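Local structure of AOC_like domain-containing protein (Frankia sp. Cc1.17, 7DVI) at residues Gly27-Gln32 with Asp140-Ala145; Pro31-Glu36 with Ser51-Leu56; Gly65-Arg70 with Glu88-Arg93. The protein catalyses exo-selective intermolecular Diels-Alder reactions on non-natural substrates, using a small barrel fold related to allene oxide cyclase. All blocks are in the same frame, centred on the assembly; numbering follows the deposited sequence.

Contact 1: Gly27-Gln32 with Asp140-Ala145; sequences GIWEPQ and DQPVEA. With EDO (1,2-ethanediol), chain M; EDO (1,2-ethanediol), chain R.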
loop_
_atom_site.group_PDB
_atom_site.type_symbol
_atom_site.label_atom_id
_atom_site.label_comp_id
_atom_site.label_asym_id
_atom_site.label_seq_id
_atom_site.Cartn_x
_atom_site.Cartn_y
_atom_site.Cartn_z
ATOM N N GLY A 27 -11.122 -4.035 19.510
ATOM C CA GLY A 27 -10.988 -5.025 20.604
ATOM C C GLY A 27 -11.268 -6.409 20.105
ATOM O O GLY A 27 -11.830 -7.254 20.858
ATOM N N ILE A 28 -10.873 -6.671 18.858
ATOM C CA ILE A 28 -10.972 -8.041 18.308
ATOM C C ILE A 28 -9.933 -8.915 19.000
ATOM O O ILE A 28 -8.777 -8.483 19.176
ATOM C CB ILE A 28 -10.811 -8.067 16.780
ATOM C CG1 ILE A 28 -11.948 -7.303 16.102
ATOM C CG2 ILE A 28 -10.668 -9.502 16.297
ATOM C CD1 ILE A 28 -11.670 -6.926 14.673
ATOM N N TRP A 29 -10.363 -10.118 19.327
ATOM C CA TRP A 29 -9.562 -11.217 19.895
ATOM C C TRP A 29 -9.450 -12.204 18.735
ATOM O O TRP A 29 -10.505 -12.671 18.243
ATOM C CB TRP A 29 -10.267 -11.771 21.169
ATOM C CG TRP A 29 -9.579 -12.904 21.868
ATOM C CD1 TRP A 29 -8.518 -12.813 22.726
ATOM C CD2 TRP A 29 -9.920 -14.306 21.804
ATOM N NE1 TRP A 29 -8.153 -14.061 23.157
ATOM C CE2 TRP A 29 -8.995 -14.995 22.615
ATOM C CE3 TRP A 29 -10.918 -15.044 21.157
ATOM C CZ2 TRP A 29 -9.050 -16.382 22.790
ATOM C CZ3 TRP A 29 -10.963 -16.410 21.314
ATOM C CH2 TRP A 29 -10.037 -17.072 22.119
ATOM N N GLU A 30 -8.228 -12.504 18.297
ATOM C CA GLU A 30 -7.991 -13.230 17.017
ATOM C C GLU A 30 -7.080 -14.425 17.269
ATOM O O GLU A 30 -5.845 -14.326 17.179
ATOM C CB GLU A 30 -7.439 -12.257 15.959
ATOM C CG GLU A 30 -7.156 -12.931 14.623
ATOM C CD GLU A 30 -6.721 -12.021 13.472
ATOM O OE1 GLU A 30 -6.959 -10.811 13.576
ATOM O OE2 GLU A 30 -6.047 -12.555 12.510
ATOM N N PRO A 31 -7.654 -15.597 17.620
ATOM C CA PRO A 31 -6.844 -16.791 17.794
ATOM C C PRO A 31 -6.502 -17.420 16.450
ATOM O O PRO A 31 -7.362 -17.395 15.551
ATOM C CB PRO A 31 -7.767 -17.727 18.596
ATOM C CG PRO A 31 -9.156 -17.314 18.170
ATOM C CD PRO A 31 -9.051 -15.809 18.035
ATOM N N GLN A 32 -5.319 -18.037 16.400
ATOM C CA GLN A 32 -4.816 -18.746 15.210
ATOM C C GLN A 32 -5.324 -20.182 15.232
ATOM O O GLN A 32 -5.056 -20.849 16.205
ATOM C CB GLN A 32 -3.296 -18.669 15.202
ATOM C CG GLN A 32 -2.724 -19.106 13.863
ATOM C CD GLN A 32 -1.520 -18.280 13.481
ATOM O OE1 GLN A 32 -0.410 -18.601 13.889
ATOM N NE2 GLN A 32 -1.734 -17.216 12.701
ATOM N N ASP A 140 2.477 -16.784 20.529
ATOM C CA ASP A 140 1.640 -18.006 20.387
ATOM C C ASP A 140 0.329 -17.889 21.168
ATOM O O ASP A 140 -0.273 -18.946 21.407
ATOM C CB ASP A 140 2.411 -19.253 20.824
ATOM C CG ASP A 140 3.870 -19.204 20.415
ATOM O OD1 ASP A 140 4.180 -18.453 19.484
ATOM O OD2 ASP A 140 4.685 -19.884 21.053
ATOM N N GLN A 141 -0.080 -16.665 21.525
ATOM C CA GLN A 141 -1.400 -16.285 22.099
ATOM C C GLN A 141 -2.186 -15.468 21.085
ATOM O O GLN A 141 -1.622 -14.685 20.324
ATOM C CB GLN A 141 -1.275 -15.325 23.287
ATOM C CG GLN A 141 -0.453 -15.864 24.449
ATOM C CD GLN A 141 -0.918 -17.257 24.754
ATOM O OE1 GLN A 141 -2.032 -17.457 25.232
ATOM N NE2 GLN A 141 -0.090 -18.220 24.392
ATOM N N PRO A 142 -3.523 -15.502 21.126
ATOM C CA PRO A 142 -4.309 -14.688 20.211
ATOM C C PRO A 142 -3.875 -13.223 20.139
ATOM O O PRO A 142 -3.539 -12.553 21.100
ATOM C CB PRO A 142 -5.712 -14.781 20.796
ATOM C CG PRO A 142 -5.729 -16.151 21.459
ATOM C CD PRO A 142 -4.348 -16.292 22.055
ATOM N N VAL A 143 -3.988 -12.698 18.938
ATOM C CA VAL A 143 -3.602 -11.304 18.627
ATOM C C VAL A 143 -4.807 -10.382 18.894
ATOM O O VAL A 143 -5.903 -10.843 19.000
ATOM C CB VAL A 143 -3.108 -11.456 17.175
ATOM C CG1 VAL A 143 -3.982 -10.836 16.113
ATOM C CG2 VAL A 143 -1.642 -11.193 17.029
ATOM N N GLU A 144 -4.595 -9.117 19.132
ATOM C CA GLU A 144 -5.649 -8.098 19.148
ATOM C C GLU A 144 -5.734 -7.527 17.731
ATOM O O GLU A 144 -4.664 -7.249 17.137
ATOM C CB GLU A 144 -5.263 -6.983 20.100
ATOM C CG GLU A 144 -6.377 -5.989 20.309
ATOM C CD GLU A 144 -5.964 -4.812 21.163
ATOM O OE1 GLU A 144 -4.840 -4.831 21.692
ATOM O OE2 GLU A 144 -6.724 -3.846 21.219
ATOM N N ALA A 145 -6.937 -7.323 17.223
ATOM C CA ALA A 145 -7.118 -6.773 15.860
ATOM C C ALA A 145 -8.148 -5.629 15.870
ATOM O O ALA A 145 -8.862 -5.390 16.894
ATOM C CB ALA A 145 -7.448 -7.901 14.927
HETATM C C1 EDO M . -1.434 -22.795 15.129
HETATM O O1 EDO M . -2.351 -22.407 16.109
HETATM C C2 EDO M . -1.630 -24.192 14.718
HETATM O O2 EDO M . -1.034 -24.479 13.462
HETATM C C1 EDO R . 2.415 -13.692 11.158
HETATM O O1 EDO R . 2.720 -12.335 11.193
HETATM C C2 EDO R . 0.957 -13.927 11.316
HETATM O O2 EDO R . 0.631 -15.260 11.712
HETATM O O HOH W 1 -8.436 -2.680 19.142
#
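Trp29 holds its CG trans to the main-chain nitrogen (chi1 180°), which lays the indole alongside Pro142, the two side chains pointing the same way. Glu30 makes the same choice (chi1 179°) on the other face of the sheet and stays extended, so that its carboxylate runs beside Val143 as far as Ala145. The site is the closing seam of the antiparallel beta barrel of the allene oxide cyclase-like fold, where the first strand, 22-37, meets the last, 143-150. Pairing of the backbones is the evidence: Ile28 with Ala145 and Glu30 with Val143 are hydrogen-bonded pairs, and Trp29 with Glu144 between them is a non-hydrogen-bonded one. Among the four bonds, Ala145 N reaches Ile28 O at 2.9 Å and Val143 N reaches Glu30 O at 3.0 Å. Both donors sit above the carbonyl plane, and the axes of the short strand segments meet at 141°, well short of the 180° of an exactly antiparallel pair.

Pro142 CB stands over the face of the Trp29 five-membered ring, 3.8 Å from its centroid, a CH-pi contact. Further along the indole, Pro142 CG packs on Trp29 CZ2 at 3.6 Å. Pro31 CD lies over the same face, likewise offset toward the rim, and Tyr57 meets the indole edge-to-face.

On the face carrying Ile28, Glu30, Val143 and Ala145, Val143 CG1 lies 3.7 Å from Glu30 CB. Past it, the methyl CB of Ala145 presses to 3.2 Å from Glu30 OE1, while OE2 of this buried carboxylate forms a salt bridge with Arg132. Glu144 points to the Trp29 side and pairs through OE1 with Arg135. Its other oxygen, OE2, takes a hydrogen bond from a water at 2.9 Å, and that water in turn accepts from Gly27 N at 3.0 Å.

Contact 2: Pro31-Glu36 with Ser51-Leu56; sequences PQIRNE and SYYDEL. With EDO (1,2-ethanediol), chain M; EDO (1,2-ethanediol), chain R.
Gln32 lies aslant to Asp54, and the bend of its chain at chi2 (143°) brings NE2 to the edge of the carboxylate. Gln32 NE2 donates to Asp54 OD1 at 3.1 Å, where OD1 offers its syn lone pair; the acceptor lies in the amide plane, although amide and carboxylate are twisted 40° apart. A second, nearly straight bond runs from Gln32 NE2 to O2 of an ethanediol (chain R) at 3.2 Å. With an alanine in place of Asp54, the Gln32 amide would probably lose its partner on the neighbouring strand and be freer to turn.

Ile33 sits on the other side of the pairing, its CB over the centre of the Tyr53 ring at 4.0 Å from the centroid, while CG2 touches Tyr53 CE2. A chi1 of -49° sets Ile33 CG1 beside the backbone N, anti to the carbonyl carbon, and CD1 at its end meets Glu55 CD at 3.8 Å; the Glu55 carboxylate is held by Tyr57 OH. This placement comes from a classic beta bulge in the hairpin of strands 22-37 and 49-57 of the barrel: Tyr53 O receives both Ile33 N, at 2.8 Å, and Arg34 N, at 3.0 Å, each in the carbonyl plane. Beyond the bulge the exposed Arg34 turns away from Tyr53 and grips Glu36 side-on, with NE and NH2 both bonded to Glu36 OE2, the NH2 bond measuring 2.7 Å.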
loop_
_atom_site.group_PDB
_atom_site.type_symbol
_atom_site.label_atom_id
_atom_site.label_comp_id
_atom_site.label_asym_id
_atom_site.label_seq_id
_atom_site.Cartn_x
_atom_site.Cartn_y
_atom_site.Cartn_z
ATOM N N PRO A 31 -7.654 -15.597 17.620
ATOM C CA PRO A 31 -6.844 -16.791 17.794
ATOM C C PRO A 31 -6.502 -17.420 16.450
ATOM O O PRO A 31 -7.362 -17.395 15.551
ATOM C CB PRO A 31 -7.767 -17.727 18.596
ATOM C CG PRO A 31 -9.156 -17.314 18.170
ATOM C CD PRO A 31 -9.051 -15.809 18.035
ATOM N N GLN A 32 -5.319 -18.037 16.400
ATOM C CA GLN A 32 -4.816 -18.746 15.210
ATOM C C GLN A 32 -5.324 -20.182 15.232
ATOM O O GLN A 32 -5.056 -20.849 16.205
ATOM C CB GLN A 32 -3.296 -18.669 15.202
ATOM C CG GLN A 32 -2.724 -19.106 13.863
ATOM C CD GLN A 32 -1.520 -18.280 13.481
ATOM O OE1 GLN A 32 -0.410 -18.601 13.889
ATOM N NE2 GLN A 32 -1.734 -17.216 12.701
ATOM N N ILE A 33 -6.008 -20.643 14.186
ATOM C CA ILE A 33 -6.546 -22.025 14.112
ATOM C C ILE A 33 -5.541 -22.910 13.379
ATOM O O ILE A 33 -5.346 -24.109 13.761
ATOM C CB ILE A 33 -7.923 -22.030 13.423
ATOM C CG1 ILE A 33 -8.870 -20.980 14.004
ATOM C CG2 ILE A 33 -8.525 -23.430 13.435
ATOM C CD1 ILE A 33 -9.132 -21.103 15.494
ATOM N N ARG A 34 -4.919 -22.397 12.321
ATOM C CA ARG A 34 -3.856 -23.186 11.631
ATOM C C ARG A 34 -2.847 -22.217 11.019
ATOM O O ARG A 34 -3.254 -21.124 10.542
ATOM C CB ARG A 34 -4.469 -24.142 10.617
ATOM C CG ARG A 34 -3.462 -25.081 9.967
ATOM C CD ARG A 34 -2.722 -25.999 10.956
ATOM N NE ARG A 34 -1.650 -26.812 10.366
ATOM C CZ ARG A 34 -1.828 -27.959 9.715
ATOM N NH1 ARG A 34 -3.051 -28.416 9.518
ATOM N NH2 ARG A 34 -0.794 -28.643 9.238
ATOM N N ASN A 35 -1.585 -22.604 11.055
ATOM C CA ASN A 35 -0.528 -21.794 10.427
ATOM C C ASN A 35 0.651 -22.708 10.158
ATOM O O ASN A 35 0.876 -23.611 10.941
ATOM C CB ASN A 35 -0.176 -20.560 11.240
ATOM C CG ASN A 35 0.609 -20.896 12.476
ATOM O OD1 ASN A 35 0.034 -21.210 13.509
ATOM N ND2 ASN A 35 1.922 -20.823 12.371
ATOM N N GLU A 36 1.282 -22.505 9.018
ATOM C CA GLU A 36 2.495 -23.240 8.586
ATOM C C GLU A 36 3.408 -22.194 7.993
ATOM O O GLU A 36 2.874 -21.149 7.491
ATOM C CB GLU A 36 2.202 -24.354 7.583
ATOM C CG GLU A 36 1.315 -25.463 8.123
ATOM C CD GLU A 36 1.953 -26.357 9.185
ATOM O OE1 GLU A 36 3.195 -26.408 9.262
ATOM O OE2 GLU A 36 1.193 -26.927 9.985
ATOM N N SER A 51 1.416 -19.177 5.868
ATOM C CA SER A 51 -0.035 -19.104 5.575
ATOM C C SER A 51 -0.752 -19.354 6.897
ATOM O O SER A 51 -0.228 -20.139 7.773
ATOM C CB SER A 51 -0.441 -20.086 4.526
ATOM O OG SER A 51 0.209 -19.835 3.284
ATOM N N TYR A 52 -1.931 -18.766 7.035
ATOM C CA TYR A 52 -2.668 -18.807 8.306
ATOM C C TYR A 52 -4.176 -18.746 8.072
ATOM O O TYR A 52 -4.683 -18.228 7.046
ATOM C CB TYR A 52 -2.193 -17.691 9.211
ATOM C CG TYR A 52 -2.409 -16.308 8.668
ATOM C CD1 TYR A 52 -3.624 -15.672 8.807
ATOM C CD2 TYR A 52 -1.413 -15.652 7.963
ATOM C CE1 TYR A 52 -3.839 -14.403 8.286
ATOM C CE2 TYR A 52 -1.614 -14.388 7.436
ATOM C CZ TYR A 52 -2.847 -13.773 7.568
ATOM O OH TYR A 52 -3.037 -12.496 7.120
ATOM N N TYR A 53 -4.856 -19.299 9.058
ATOM C CA TYR A 53 -6.332 -19.343 9.220
ATOM C C TYR A 53 -6.610 -18.995 10.672
ATOM O O TYR A 53 -6.184 -19.776 11.576
ATOM C CB TYR A 53 -6.821 -20.719 8.767
ATOM C CG TYR A 53 -8.181 -21.158 9.266
ATOM C CD1 TYR A 53 -9.218 -20.270 9.495
ATOM C CD2 TYR A 53 -8.423 -22.502 9.486
ATOM C CE1 TYR A 53 -10.450 -20.700 9.963
ATOM C CE2 TYR A 53 -9.647 -22.952 9.941
ATOM C CZ TYR A 53 -10.660 -22.048 10.184
ATOM O OH TYR A 53 -11.862 -22.529 10.602
ATOM N N ASP A 54 -7.250 -17.854 10.879
ATOM C CA ASP A 54 -7.532 -17.248 12.202
ATOM C C ASP A 54 -9.033 -17.084 12.326
ATOM O O ASP A 54 -9.679 -16.909 11.289
ATOM C CB ASP A 54 -6.950 -15.858 12.371
ATOM C CG ASP A 54 -5.433 -15.809 12.443
ATOM O OD1 ASP A 54 -4.833 -16.865 12.409
ATOM O OD2 ASP A 54 -4.911 -14.703 12.581
ATOM N N GLU A 55 -9.551 -17.183 13.549
ATOM C CA GLU A 55 -10.900 -16.680 13.862
ATOM C C GLU A 55 -10.775 -15.275 14.423
ATOM O O GLU A 55 -9.701 -14.911 14.940
ATOM C CB GLU A 55 -11.598 -17.595 14.860
ATOM C CG GLU A 55 -12.091 -18.876 14.240
ATOM C CD GLU A 55 -12.753 -19.821 15.235
ATOM O OE1 GLU A 55 -12.647 -19.593 16.461
ATOM O OE2 GLU A 55 -13.398 -20.751 14.777
ATOM N N LEU A 56 -11.838 -14.506 14.282
ATOM C CA LEU A 56 -11.964 -13.199 14.923
ATOM C C LEU A 56 -13.225 -13.257 15.789
ATOM O O LEU A 56 -14.265 -13.725 15.285
ATOM C CB LEU A 56 -12.107 -12.106 13.860
ATOM C CG LEU A 56 -10.806 -11.663 13.177
ATOM C CD1 LEU A 56 -10.383 -12.727 12.186
ATOM C CD2 LEU A 56 -11.009 -10.324 12.492
HETATM C C1 EDO M . -1.434 -22.795 15.129
HETATM O O1 EDO M . -2.351 -22.407 16.109
HETATM C C2 EDO M . -1.630 -24.192 14.718
HETATM O O2 EDO M . -1.034 -24.479 13.462
HETATM C C1 EDO R . 2.415 -13.692 11.158
HETATM O O1 EDO R . 2.720 -12.335 11.193
HETATM C C2 EDO R . 0.957 -13.927 11.316
HETATM O O2 EDO R . 0.631 -15.260 11.712
#

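Contact 3: Gly65-Arg70 with Glu88-Arg93; sequences GITIGR and EDLFLR. With EDO (1,2-ethanediol), chain I; EDO (1,2-ethanediol), chain G.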
loop_
_atom_site.group_PDB
_atom_site.type_symbol
_atom_site.label_atom_id
_atom_site.label_comp_id
_atom_site.label_asym_id
_atom_site.label_seq_id
_atom_site.Cartn_x
_atom_site.Cartn_y
_atom_site.Cartn_z
ATOM N N GLY A 65 -15.973 -13.548 12.497
ATOM C CA GLY A 65 -15.723 -14.357 11.301
ATOM C C GLY A 65 -14.328 -14.948 11.305
ATOM O O GLY A 65 -13.789 -15.258 12.400
ATOM N N ILE A 66 -13.762 -15.084 10.107
ATOM C CA ILE A 66 -12.447 -15.744 9.895
ATOM C C ILE A 66 -11.606 -14.876 8.937
ATOM O O ILE A 66 -12.153 -14.048 8.188
ATOM C CB ILE A 66 -12.586 -17.194 9.387
ATOM C CG1 ILE A 66 -13.061 -17.241 7.938
ATOM C CG2 ILE A 66 -13.450 -18.063 10.307
ATOM C CD1 ILE A 66 -12.656 -18.489 7.179
ATOM N N THR A 67 -10.295 -15.101 8.950
ATOM C CA THR A 67 -9.367 -14.599 7.920
ATOM C C THR A 67 -8.466 -15.744 7.470
ATOM O O THR A 67 -8.051 -16.616 8.279
ATOM C CB THR A 67 -8.592 -13.354 8.365
ATOM O OG1 THR A 67 -7.825 -13.005 7.204
ATOM C CG2 THR A 67 -7.689 -13.588 9.556
ATOM N N ILE A 68 -8.217 -15.775 6.182
ATOM C CA ILE A 68 -7.306 -16.734 5.533
ATOM C C ILE A 68 -6.292 -15.896 4.750
ATOM O O ILE A 68 -6.715 -15.000 3.992
ATOM C CB ILE A 68 -8.070 -17.756 4.685
ATOM C CG1 ILE A 68 -8.912 -18.686 5.573
ATOM C CG2 ILE A 68 -7.088 -18.536 3.830
ATOM C CD1 ILE A 68 -9.615 -19.791 4.844
ATOM N N GLY A 69 -5.001 -16.147 4.964
ATOM C CA GLY A 69 -3.992 -15.263 4.384
ATOM C C GLY A 69 -2.593 -15.847 4.364
ATOM O O GLY A 69 -2.385 -17.041 4.710
ATOM N N ARG A 70 -1.681 -15.042 3.857
ATOM C CA ARG A 70 -0.258 -15.477 3.784
ATOM C C ARG A 70 0.628 -14.257 3.931
ATOM O O ARG A 70 0.131 -13.065 3.836
ATOM C CB ARG A 70 -0.055 -16.336 2.537
ATOM C CG ARG A 70 -0.181 -15.614 1.197
ATOM C CD ARG A 70 1.128 -15.074 0.647
ATOM N NE ARG A 70 1.873 -16.167 0.030
ATOM C CZ ARG A 70 3.063 -16.032 -0.551
ATOM N NH1 ARG A 70 3.686 -14.875 -0.517
ATOM N NH2 ARG A 70 3.646 -17.064 -1.132
ATOM N N GLU A 88 -4.592 -11.175 2.643
ATOM C CA GLU A 88 -5.624 -12.019 3.253
ATOM C C GLU A 88 -7.043 -11.626 2.779
ATOM O O GLU A 88 -7.272 -10.485 2.347
ATOM C CB GLU A 88 -5.547 -11.928 4.775
ATOM C CG GLU A 88 -5.846 -10.586 5.315
ATOM C CD GLU A 88 -5.432 -10.393 6.750
ATOM O OE1 GLU A 88 -5.666 -11.341 7.569
ATOM O OE2 GLU A 88 -5.012 -9.249 7.056
ATOM N N ASP A 89 -7.958 -12.531 3.043
ATOM C CA ASP A 89 -9.423 -12.308 2.867
ATOM C C ASP A 89 -10.131 -12.625 4.193
ATOM O O ASP A 89 -9.919 -13.732 4.728
ATOM C CB ASP A 89 -9.889 -13.132 1.694
ATOM C CG ASP A 89 -9.127 -12.766 0.435
ATOM O OD1 ASP A 89 -9.293 -11.634 -0.018
ATOM O OD2 ASP A 89 -8.338 -13.613 -0.040
ATOM N N LEU A 90 -10.931 -11.668 4.668
ATOM C CA LEU A 90 -11.735 -11.748 5.910
ATOM C C LEU A 90 -13.203 -11.961 5.518
ATOM O O LEU A 90 -13.719 -11.196 4.655
ATOM C CB LEU A 90 -11.515 -10.469 6.703
ATOM C CG LEU A 90 -10.048 -10.195 7.065
ATOM C CD1 LEU A 90 -9.440 -9.152 6.133
ATOM C CD2 LEU A 90 -9.906 -9.735 8.508
ATOM N N PHE A 91 -13.764 -13.067 5.998
ATOM C CA PHE A 91 -15.170 -13.487 5.771
ATOM C C PHE A 91 -15.894 -13.279 7.103
ATOM O O PHE A 91 -15.626 -14.034 8.047
ATOM C CB PHE A 91 -15.146 -14.933 5.294
ATOM C CG PHE A 91 -14.551 -15.082 3.922
ATOM C CD1 PHE A 91 -15.335 -14.972 2.785
ATOM C CD2 PHE A 91 -13.177 -15.304 3.778
ATOM C CE1 PHE A 91 -14.783 -15.108 1.521
ATOM C CE2 PHE A 91 -12.627 -15.474 2.521
ATOM C CZ PHE A 91 -13.418 -15.341 1.390
ATOM N N LEU A 92 -16.561 -12.153 7.243
ATOM C CA LEU A 92 -17.203 -11.738 8.510
ATOM C C LEU A 92 -18.740 -11.852 8.429
ATOM O O LEU A 92 -19.298 -12.028 7.316
ATOM C CB LEU A 92 -16.768 -10.316 8.849
ATOM C CG LEU A 92 -15.269 -10.044 8.735
ATOM C CD1 LEU A 92 -14.952 -8.649 9.141
ATOM C CD2 LEU A 92 -14.467 -11.012 9.586
ATOM N N ARG A 93 -19.390 -11.813 9.607
ATOM C CA ARG A 93 -20.865 -11.965 9.750
ATOM C C ARG A 93 -21.541 -10.878 8.880
ATOM O O ARG A 93 -22.518 -11.194 8.225
ATOM C CB ARG A 93 -21.247 -12.023 11.244
ATOM C CG ARG A 93 -21.012 -10.755 12.072
ATOM C CD ARG A 93 -21.221 -10.925 13.586
ATOM N NE ARG A 93 -20.979 -9.699 14.354
ATOM C CZ ARG A 93 -20.387 -9.644 15.544
ATOM N NH1 ARG A 93 -20.187 -8.477 16.131
ATOM N NH2 ARG A 93 -19.948 -10.739 16.119
HETATM C C1 EDO I . -18.968 -14.928 5.239
HETATM O O1 EDO I . -19.103 -13.646 4.671
HETATM C C2 EDO I . -19.040 -16.036 4.268
HETATM O O2 EDO I . -19.670 -15.664 3.069
HETATM C C1 EDO G . 6.169 -16.916 -3.864
HETATM O O1 EDO G . 6.239 -16.987 -2.429
HETATM C C2 EDO G . 6.566 -15.604 -4.499
HETATM O O2 EDO G . 6.006 -14.386 -3.916
#
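The beta hairpin of strands 63-76 and 82-92 sets Thr67 across from Leu90 and Gly69 across from Glu88, and a side-chain bond runs diagonally between the two pairs. Thr67 turns OG1 trans to its main-chain nitrogen (chi1 -177°), and from there OG1 donates to Glu88 OE1 at 2.8 Å. The carboxylate is met on its anti side, 32° out of plane. Leu90 CG packs against the same hydroxyl, Thr67 OG1, at 3.6 Å. Glu88 is tied further by its OE2, which forms a salt bridge with Arg132 and a hydrogen bond with Tyr116 OH, so several strands of the antiparallel barrel converge on this one buried carboxylate.

Two glycines let the strands come close. The CA atoms of Gly69 and Glu88 are 3.8 Å apart, and a CB on Gly69 would collide with Glu88 CB. Gly65 CA approaches Phe91 O at 3.3 Å, where a side chain would clash as well, and Leu92 CD2 reaches over to the same CA at 4.0 Å. On the face away from Thr67 and Glu88, Ile66 CG1 meets Phe91 CB loosely, at 4.1 Å. Ile66 pairs with Phe91, and Ile68 with Asp89, through reciprocal backbone bonds; the one from Ile68 N to Asp89 O is 3.0 Å long and, at 168°, close to straight.

Overall arrangement
From the N terminus, strand 22-37 takes part first in both contact 1 and contact 2, whose ranges overlap at Pro31 and Gln32, with strands 143-150 and 49-57 as its neighbours on the two sides. Contact 2 closes a short loop, the hairpin to strand 49-57. The chain then continues into strand 63-76, next in the sheet, where Leu56 N probably bonds to Gly65 O, and contact 3 closes a second hairpin in series with the first. Contact 1 closes last and spans 107 residues, so contact 3 is nested within its loop; its partner strand 143-150 completes the barrel. Centres lie about 10 to 13 Å apart, and Glu30 CG packing on Glu55 O joins contacts 1 and 2.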